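Local coordinates for minor capsid protein (PDB 6G42) that probably forms the pentameric vertex capsomers of the mavirus capsid, as a penton protein built on a single jelly-roll, at residues C[87-96]-C[109-120]. Residues are numbered along the deposited sequence; the frame is centred on the assembly and turned at random.
Sequences GVREVDFSTF and VGTAINETLAGL
A112 sits between two phenylalanine rings where the chain leaving strand 84-90 runs antiparallel over helix 106-120. Its CB lies 3.6 Å from CE1 of F93 and makes an off-centre CH-pi contact with the F96 ring, 4.1 Å from the centroid. F93 is itself buried, meeting the ring of F66 and the side chains of P68 and M103. One turn along, V91 crosses T116 at about a right angle. With CG1 anti to the backbone N (chi1 -179°), that methyl drops toward the helix, 4.1 Å from CG1 of I113. T116 turns its hydroxyl back along its own helix, OG1 donating to the carbonyl O of A112 at 2.8 Å; the buried polar atom is thereby satisfied, and CG2 is left to pack 3.5 Å from E90 O. At the far end L120 puts CD2 3.6 Å from the carbonyl O of G87 and also touches I77 of strand 74-79.

Toward the outside the contact turns polar. E115 comes from the opposite direction to F96, its OE1 at the ring edge, 3.5 Å from CZ. R89, its chain bent at chi3 (-62°), lays one guanidinium face over the backbone of L120; NH2 makes a weak hydrogen bond of 3.1 Å to O of G119, with an N-H...O angle of only 121°. On the loop, D92 OD1 accepts from the backbone N of S94 in an Asx turn and takes a second bond from S94 OG. Strand residues 87-90, with strand 74-79 beside them, pack on the C-terminal turns of helix 106-120 as helix-on-sheet packing, while loop 91-96 continues along the same helix and covers its earlier turns.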
loop_
_atom_site.group_PDB
_atom_site.type_symbol
_atom_site.label_atom_id
_atom_site.label_comp_id
_atom_site.label_asym_id
_atom_site.label_seq_id
_atom_site.Cartn_x
_atom_site.Cartn_y
_atom_site.Cartn_z
ATOM N N GLY C 87 0.469 -38.739 27.747
ATOM C CA GLY C 87 0.648 -39.372 26.436
ATOM C C GLY C 87 1.194 -38.433 25.378
ATOM O O GLY C 87 1.056 -37.216 25.491
ATOM N N VAL C 88 1.833 -39.019 24.365
ATOM C CA VAL C 88 2.379 -38.299 23.209
ATOM C C VAL C 88 2.180 -39.165 21.960
ATOM O O VAL C 88 2.443 -40.371 21.988
ATOM C CB VAL C 88 3.884 -37.972 23.394
ATOM C CG1 VAL C 88 4.494 -37.392 22.125
ATOM C CG2 VAL C 88 4.087 -36.995 24.541
ATOM N N ARG C 89 1.735 -38.539 20.870
ATOM C CA ARG C 89 1.539 -39.223 19.582
ATOM C C ARG C 89 1.958 -38.343 18.401
ATOM O O ARG C 89 1.819 -37.119 18.449
ATOM C CB ARG C 89 0.076 -39.639 19.420
ATOM C CG ARG C 89 -0.153 -40.668 18.317
ATOM C CD ARG C 89 -1.605 -41.115 18.233
ATOM N NE ARG C 89 -2.059 -41.780 19.457
ATOM C CZ ARG C 89 -3.285 -42.265 19.661
ATOM N NH1 ARG C 89 -4.225 -42.176 18.721
ATOM N NH2 ARG C 89 -3.572 -42.848 20.821
ATOM N N GLU C 90 2.467 -38.978 17.346
ATOM C CA GLU C 90 2.799 -38.282 16.100
ATOM C C GLU C 90 1.530 -37.992 15.315
ATOM O O GLU C 90 0.619 -38.813 15.289
ATOM C CB GLU C 90 3.732 -39.124 15.220
ATOM C CG GLU C 90 5.051 -39.525 15.869
ATOM C CD GLU C 90 6.033 -40.182 14.903
ATOM O OE1 GLU C 90 5.719 -40.335 13.695
ATOM O OE2 GLU C 90 7.138 -40.551 15.359
ATOM N N VAL C 91 1.483 -36.833 14.667
ATOM C CA VAL C 91 0.366 -36.486 13.786
ATOM C C VAL C 91 0.559 -37.234 12.460
ATOM O O VAL C 91 1.604 -37.111 11.814
ATOM C CB VAL C 91 0.250 -34.960 13.555
ATOM C CG1 VAL C 91 -0.936 -34.623 12.650
ATOM C CG2 VAL C 91 0.103 -34.232 14.885
ATOM N N ASP C 92 -0.454 -38.011 12.079
ATOM C CA ASP C 92 -0.422 -38.825 10.865
ATOM C C ASP C 92 -1.250 -38.139 9.778
ATOM O O ASP C 92 -2.454 -37.953 9.934
ATOM C CB ASP C 92 -0.971 -40.232 11.160
ATOM C CG ASP C 92 -0.623 -41.256 10.074
ATOM O OD1 ASP C 92 -0.154 -40.880 8.979
ATOM O OD2 ASP C 92 -0.826 -42.465 10.319
ATOM N N PHE C 93 -0.588 -37.761 8.687
ATOM C CA PHE C 93 -1.241 -37.124 7.535
ATOM C C PHE C 93 -1.534 -38.089 6.367
ATOM O O PHE C 93 -2.130 -37.682 5.365
ATOM C CB PHE C 93 -0.388 -35.944 7.044
ATOM C CG PHE C 93 -0.301 -34.803 8.028
ATOM C CD1 PHE C 93 -1.307 -33.841 8.092
ATOM C CD2 PHE C 93 0.786 -34.685 8.886
ATOM C CE1 PHE C 93 -1.229 -32.786 8.990
ATOM C CE2 PHE C 93 0.868 -33.633 9.787
ATOM C CZ PHE C 93 -0.140 -32.681 9.838
ATOM N N SER C 94 -1.164 -39.363 6.515
ATOM C CA SER C 94 -1.257 -40.363 5.432
ATOM C C SER C 94 -2.646 -40.499 4.796
ATOM O O SER C 94 -2.750 -40.725 3.586
ATOM C CB SER C 94 -0.786 -41.733 5.937
ATOM O OG SER C 94 -1.478 -42.120 7.112
ATOM N N THR C 95 -3.694 -40.343 5.611
ATOM C CA THR C 95 -5.090 -40.430 5.142
ATOM C C THR C 95 -5.630 -39.179 4.432
ATOM O O THR C 95 -6.747 -39.215 3.916
ATOM C CB THR C 95 -6.054 -40.741 6.303
ATOM O OG1 THR C 95 -5.999 -39.687 7.271
ATOM C CG2 THR C 95 -5.699 -42.068 6.963
ATOM N N PHE C 96 -4.856 -38.087 4.420
ATOM C CA PHE C 96 -5.270 -36.807 3.808
ATOM C C PHE C 96 -4.501 -36.402 2.540
ATOM O O PHE C 96 -4.874 -35.434 1.874
ATOM C CB PHE C 96 -5.130 -35.684 4.838
ATOM C CG PHE C 96 -5.977 -35.872 6.062
ATOM C CD1 PHE C 96 -5.492 -36.577 7.158
ATOM C CD2 PHE C 96 -7.258 -35.335 6.128
ATOM C CE1 PHE C 96 -6.271 -36.747 8.298
ATOM C CE2 PHE C 96 -8.040 -35.501 7.262
ATOM C CZ PHE C 96 -7.546 -36.208 8.349
ATOM N N VAL C 109 -5.536 -29.833 7.354
ATOM C CA VAL C 109 -4.360 -29.798 8.229
ATOM C C VAL C 109 -4.817 -29.705 9.689
ATOM O O VAL C 109 -4.248 -30.356 10.564
ATOM C CB VAL C 109 -3.394 -28.648 7.843
ATOM C CG1 VAL C 109 -2.275 -28.473 8.864
ATOM C CG2 VAL C 109 -2.787 -28.916 6.474
ATOM N N GLY C 110 -5.853 -28.903 9.931
ATOM C CA GLY C 110 -6.482 -28.785 11.247
ATOM C C GLY C 110 -7.156 -30.058 11.721
ATOM O O GLY C 110 -6.950 -30.480 12.859
ATOM N N THR C 111 -7.955 -30.663 10.841
ATOM C CA THR C 111 -8.632 -31.940 11.113
ATOM C C THR C 111 -7.630 -33.034 11.517
ATOM O O THR C 111 -7.833 -33.720 12.520
ATOM C CB THR C 111 -9.462 -32.403 9.892
ATOM O OG1 THR C 111 -10.421 -31.396 9.554
ATOM C CG2 THR C 111 -10.212 -33.712 10.178
ATOM N N ALA C 112 -6.547 -33.170 10.752
ATOM C CA ALA C 112 -5.504 -34.170 11.029
ATOM C C ALA C 112 -4.904 -34.031 12.431
ATOM O O ALA C 112 -4.714 -35.022 13.131
ATOM C CB ALA C 112 -4.407 -34.093 9.979
ATOM N N ILE C 113 -4.609 -32.800 12.829
ATOM C CA ILE C 113 -4.104 -32.515 14.175
ATOM C C ILE C 113 -5.176 -32.844 15.224
ATOM O O ILE C 113 -4.854 -33.312 16.315
ATOM C CB ILE C 113 -3.620 -31.043 14.292
ATOM C CG1 ILE C 113 -2.349 -30.843 13.446
ATOM C CG2 ILE C 113 -3.336 -30.646 15.743
ATOM C CD1 ILE C 113 -2.012 -29.399 13.131
ATOM N N ASN C 114 -6.439 -32.602 14.875
ATOM C CA ASN C 114 -7.577 -32.859 15.766
ATOM C C ASN C 114 -7.805 -34.342 16.054
ATOM O O ASN C 114 -8.003 -34.723 17.206
ATOM C CB ASN C 114 -8.862 -32.256 15.179
ATOM C CG ASN C 114 -9.955 -32.075 16.219
ATOM O OD1 ASN C 114 -9.680 -31.778 17.381
ATOM N ND2 ASN C 114 -11.204 -32.248 15.805
ATOM N N GLU C 115 -7.793 -35.164 15.006
ATOM C CA GLU C 115 -7.991 -36.618 15.138
ATOM C C GLU C 115 -6.860 -37.304 15.919
ATOM O O GLU C 115 -7.105 -38.270 16.646
ATOM C CB GLU C 115 -8.155 -37.268 13.759
ATOM C CG GLU C 115 -9.456 -36.900 13.057
ATOM C CD GLU C 115 -9.565 -37.452 11.641
ATOM O OE1 GLU C 115 -8.588 -38.040 11.129
ATOM O OE2 GLU C 115 -10.642 -37.290 11.028
ATOM N N THR C 116 -5.636 -36.806 15.752
ATOM C CA THR C 116 -4.489 -37.218 16.574
ATOM C C THR C 116 -4.742 -36.907 18.051
ATOM O O THR C 116 -4.478 -37.731 18.926
ATOM C CB THR C 116 -3.202 -36.490 16.138
ATOM O OG1 THR C 116 -3.052 -36.599 14.721
ATOM C CG2 THR C 116 -1.967 -37.077 16.823
ATOM N N LEU C 117 -5.248 -35.704 18.305
ATOM C CA LEU C 117 -5.557 -35.242 19.651
ATOM C C LEU C 117 -6.738 -35.993 20.271
ATOM O O LEU C 117 -6.724 -36.302 21.463
ATOM C CB LEU C 117 -5.832 -33.735 19.626
ATOM C CG LEU C 117 -5.689 -32.962 20.935
ATOM C CD1 LEU C 117 -4.263 -32.992 21.471
ATOM C CD2 LEU C 117 -6.129 -31.526 20.711
ATOM N N ALA C 118 -7.751 -36.287 19.456
ATOM C CA ALA C 118 -8.918 -37.063 19.894
ATOM C C ALA C 118 -8.549 -38.512 20.205
ATOM O O ALA C 118 -8.975 -39.059 21.219
ATOM C CB ALA C 118 -10.012 -37.014 18.840
ATOM N N GLY C 119 -7.761 -39.122 19.322
ATOM C CA GLY C 119 -7.237 -40.475 19.532
ATOM C C GLY C 119 -6.399 -40.642 20.792
ATOM O O GLY C 119 -6.438 -41.695 21.428
ATOM N N LEU C 120 -5.648 -39.604 21.151
ATOM C CA LEU C 120 -4.825 -39.605 22.368
ATOM C C LEU C 120 -5.656 -39.380 23.641
ATOM O O LEU C 120 -5.268 -39.830 24.721
ATOM C CB LEU C 120 -3.723 -38.546 22.257
ATOM C CG LEU C 120 -2.598 -38.571 23.297
ATOM C CD1 LEU C 120 -1.754 -39.836 23.183
ATOM C CD2 LEU C 120 -1.728 -37.332 23.141
#